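Flagellar assembly factor FliW (PDB 5DMD) probably acts as an anti-CsrA protein that relieves repression of flagellin translation, and probably binds flagellin during flagellum assembly. Local coordinates at residues G57-S65 and A91-A99. The protein carries 1 engineered substitution. Numbering follows the deposited sequence.
Sequences GFVLIEPFS and ALYVILTVA
I61 and V94 form an antiparallel hydrogen-bonded pair. I61 N reaches V94 O at 3.0 Å, and V94 N returns a bond to I61 O. A third, nearly straight bond runs 2.8 Å from L96 N to V59 O. Past it the strands diverge, and a water takes over, accepting from V59 N and donating to L96 O.

On one face, I61 meets both V94 and L96. A chi1 of 56° tucks its CG1 between the two backbone branches. This sets CG1 against V94 CG2 at 3.6 Å and turns CG2 to L96 CD1 at 3.7 Å. The same L96 methyl meets V59 CG1. On the other face, L60 splits its two methyls: CD1 packs on I95 CG1 at 3.6 Å, and CD2 lies 3.7 Å from Y93 CB, oblique to the tyrosine ring. The edge of that ring faces I61 O.

These are neighbouring strands of the antiparallel FliW sheet, with 57-61 between 45-50 and 91-97. Their short segments run 123° apart in direction, well short of 180°, as expected in a twisted or curled sheet.

Beyond the paired strands, P63 CB rests on V94 CG2 at 4.0 Å, and F64 CZ reaches L92 CD1. E62 bends at chi2 (94°), bringing OE1 to 2.7 Å from L92 O. Both are acceptors, so this is a close approach and not a hydrogen bond; it would probably disfavour a charged carboxylate and might raise its pKa. A water donates to OE1 and accepts from L92 N. The turn after E62 is fixed by S65, whose OG and N both donate to E62 O. Outside the pair, F45 covers I61 and L96.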
# COMPACT_ATOMS: atom_id res chain seq x y z
N GLY A 57 -7.04 7.22 4.29
CA GLY A 57 -6.93 5.79 4.52
C GLY A 57 -7.10 5.00 3.24
O GLY A 57 -8.20 4.90 2.70
N PHE A 58 -6.01 4.43 2.73
CA PHE A 58 -6.01 3.73 1.45
C PHE A 58 -6.24 2.23 1.63
O PHE A 58 -5.78 1.63 2.61
CB PHE A 58 -4.68 3.95 0.73
CG PHE A 58 -4.33 5.40 0.54
CD1 PHE A 58 -3.61 6.09 1.51
CD2 PHE A 58 -4.71 6.07 -0.61
CE1 PHE A 58 -3.29 7.44 1.33
CE2 PHE A 58 -4.39 7.42 -0.80
CZ PHE A 58 -3.68 8.10 0.17
N VAL A 59 -6.95 1.63 0.68
CA VAL A 59 -7.21 0.20 0.69
C VAL A 59 -6.07 -0.52 -0.01
O VAL A 59 -5.81 -0.26 -1.19
CB VAL A 59 -8.55 -0.14 0.02
CG1 VAL A 59 -8.77 -1.63 0.06
CG2 VAL A 59 -9.68 0.61 0.71
N LEU A 60 -5.41 -1.44 0.70
CA LEU A 60 -4.26 -2.17 0.20
C LEU A 60 -4.58 -3.65 0.09
O LEU A 60 -5.39 -4.20 0.85
CB LEU A 60 -3.07 -2.02 1.14
CG LEU A 60 -2.15 -0.80 1.02
CD1 LEU A 60 -2.90 0.50 0.90
CD2 LEU A 60 -1.24 -0.78 2.24
N ILE A 61 -3.91 -4.31 -0.86
CA ILE A 61 -3.83 -5.76 -0.90
C ILE A 61 -2.37 -6.15 -0.98
O ILE A 61 -1.53 -5.37 -1.45
CB ILE A 61 -4.58 -6.41 -2.09
CG1 ILE A 61 -4.08 -5.85 -3.43
CG2 ILE A 61 -6.07 -6.21 -1.97
CD1 ILE A 61 -4.45 -6.73 -4.64
N GLU A 62 -2.07 -7.34 -0.52
CA GLU A 62 -0.81 -7.94 -0.90
C GLU A 62 -0.92 -8.37 -2.36
O GLU A 62 -1.85 -9.10 -2.73
CB GLU A 62 -0.55 -9.14 -0.01
CG GLU A 62 0.73 -9.87 -0.33
CD GLU A 62 1.86 -9.38 0.54
OE1 GLU A 62 2.86 -8.89 -0.01
OE2 GLU A 62 1.71 -9.41 1.78
N PRO A 63 -0.02 -7.90 -3.24
CA PRO A 63 -0.28 -8.04 -4.68
C PRO A 63 -0.36 -9.47 -5.17
O PRO A 63 -1.14 -9.74 -6.10
CB PRO A 63 0.90 -7.29 -5.33
CG PRO A 63 1.89 -7.08 -4.23
CD PRO A 63 1.13 -7.04 -2.96
N PHE A 64 0.42 -10.39 -4.60
CA PHE A 64 0.50 -11.73 -5.18
C PHE A 64 -0.81 -12.49 -5.03
O PHE A 64 -1.03 -13.46 -5.77
CB PHE A 64 1.66 -12.48 -4.53
CG PHE A 64 2.95 -11.71 -4.56
CD1 PHE A 64 3.71 -11.64 -5.71
CD2 PHE A 64 3.38 -11.03 -3.43
CE1 PHE A 64 4.89 -10.93 -5.73
CE2 PHE A 64 4.57 -10.31 -3.45
CZ PHE A 64 5.32 -10.26 -4.61
N SER A 65 -1.69 -12.06 -4.13
CA SER A 65 -2.98 -12.72 -3.96
C SER A 65 -3.84 -12.62 -5.21
O SER A 65 -4.64 -13.52 -5.49
CB SER A 65 -3.70 -12.13 -2.75
OG SER A 65 -3.85 -10.72 -2.90
N ALA A 91 7.72 -6.14 3.14
CA ALA A 91 6.33 -6.42 2.81
C ALA A 91 5.90 -5.48 1.69
O ALA A 91 6.21 -4.28 1.73
CB ALA A 91 5.43 -6.19 4.02
N LEU A 92 5.22 -6.03 0.69
CA LEU A 92 4.77 -5.28 -0.47
C LEU A 92 3.25 -5.22 -0.49
O LEU A 92 2.57 -6.20 -0.17
CB LEU A 92 5.22 -5.96 -1.77
CG LEU A 92 6.69 -5.95 -2.20
CD1 LEU A 92 6.82 -6.69 -3.53
CD2 LEU A 92 7.24 -4.54 -2.31
N TYR A 93 2.72 -4.07 -0.90
CA TYR A 93 1.29 -3.87 -1.03
C TYR A 93 1.06 -3.03 -2.27
O TYR A 93 1.93 -2.26 -2.68
CB TYR A 93 0.70 -3.10 0.17
CG TYR A 93 0.95 -3.79 1.49
CD1 TYR A 93 0.14 -4.83 1.92
CD2 TYR A 93 2.01 -3.41 2.30
CE1 TYR A 93 0.39 -5.47 3.12
CE2 TYR A 93 2.26 -4.05 3.50
CZ TYR A 93 1.45 -5.07 3.91
OH TYR A 93 1.70 -5.70 5.11
N VAL A 94 -0.13 -3.17 -2.86
CA VAL A 94 -0.58 -2.23 -3.88
C VAL A 94 -1.92 -1.63 -3.46
O VAL A 94 -2.72 -2.26 -2.76
CB VAL A 94 -0.66 -2.85 -5.29
CG1 VAL A 94 0.75 -3.16 -5.83
CG2 VAL A 94 -1.53 -4.11 -5.28
N ILE A 95 -2.16 -0.41 -3.91
CA ILE A 95 -3.36 0.32 -3.53
C ILE A 95 -4.48 0.07 -4.53
O ILE A 95 -4.27 0.14 -5.74
CB ILE A 95 -3.06 1.82 -3.37
CG1 ILE A 95 -2.02 2.01 -2.28
CG2 ILE A 95 -4.33 2.62 -3.05
CD1 ILE A 95 -1.55 3.42 -2.12
N LEU A 96 -5.67 -0.18 -4.01
CA LEU A 96 -6.84 -0.42 -4.84
C LEU A 96 -7.61 0.86 -5.12
O LEU A 96 -7.69 1.76 -4.28
CB LEU A 96 -7.78 -1.41 -4.16
CG LEU A 96 -7.23 -2.78 -3.76
CD1 LEU A 96 -8.37 -3.68 -3.28
CD2 LEU A 96 -6.48 -3.42 -4.93
N THR A 97 -8.19 0.92 -6.30
CA THR A 97 -9.25 1.88 -6.62
C THR A 97 -10.52 1.05 -6.59
O THR A 97 -10.82 0.31 -7.54
CB THR A 97 -9.00 2.53 -7.97
OG1 THR A 97 -7.74 3.21 -7.93
CG2 THR A 97 -10.09 3.54 -8.28
N VAL A 98 -11.26 1.15 -5.49
CA VAL A 98 -12.40 0.29 -5.22
C VAL A 98 -13.59 0.73 -6.05
O VAL A 98 -14.00 1.89 -6.01
CB VAL A 98 -12.74 0.28 -3.72
CG1 VAL A 98 -13.89 -0.68 -3.44
CG2 VAL A 98 -11.52 -0.12 -2.92
N ALA A 99 -14.17 -0.21 -6.79
CA ALA A 99 -15.32 0.06 -7.63
C ALA A 99 -16.60 -0.49 -7.02
O ALA A 99 -16.57 -1.32 -6.11
CB ALA A 99 -15.11 -0.54 -9.03
O HOH W 1 -7.67 2.94 -1.77
O HOH W 2 5.43 -9.07 0.44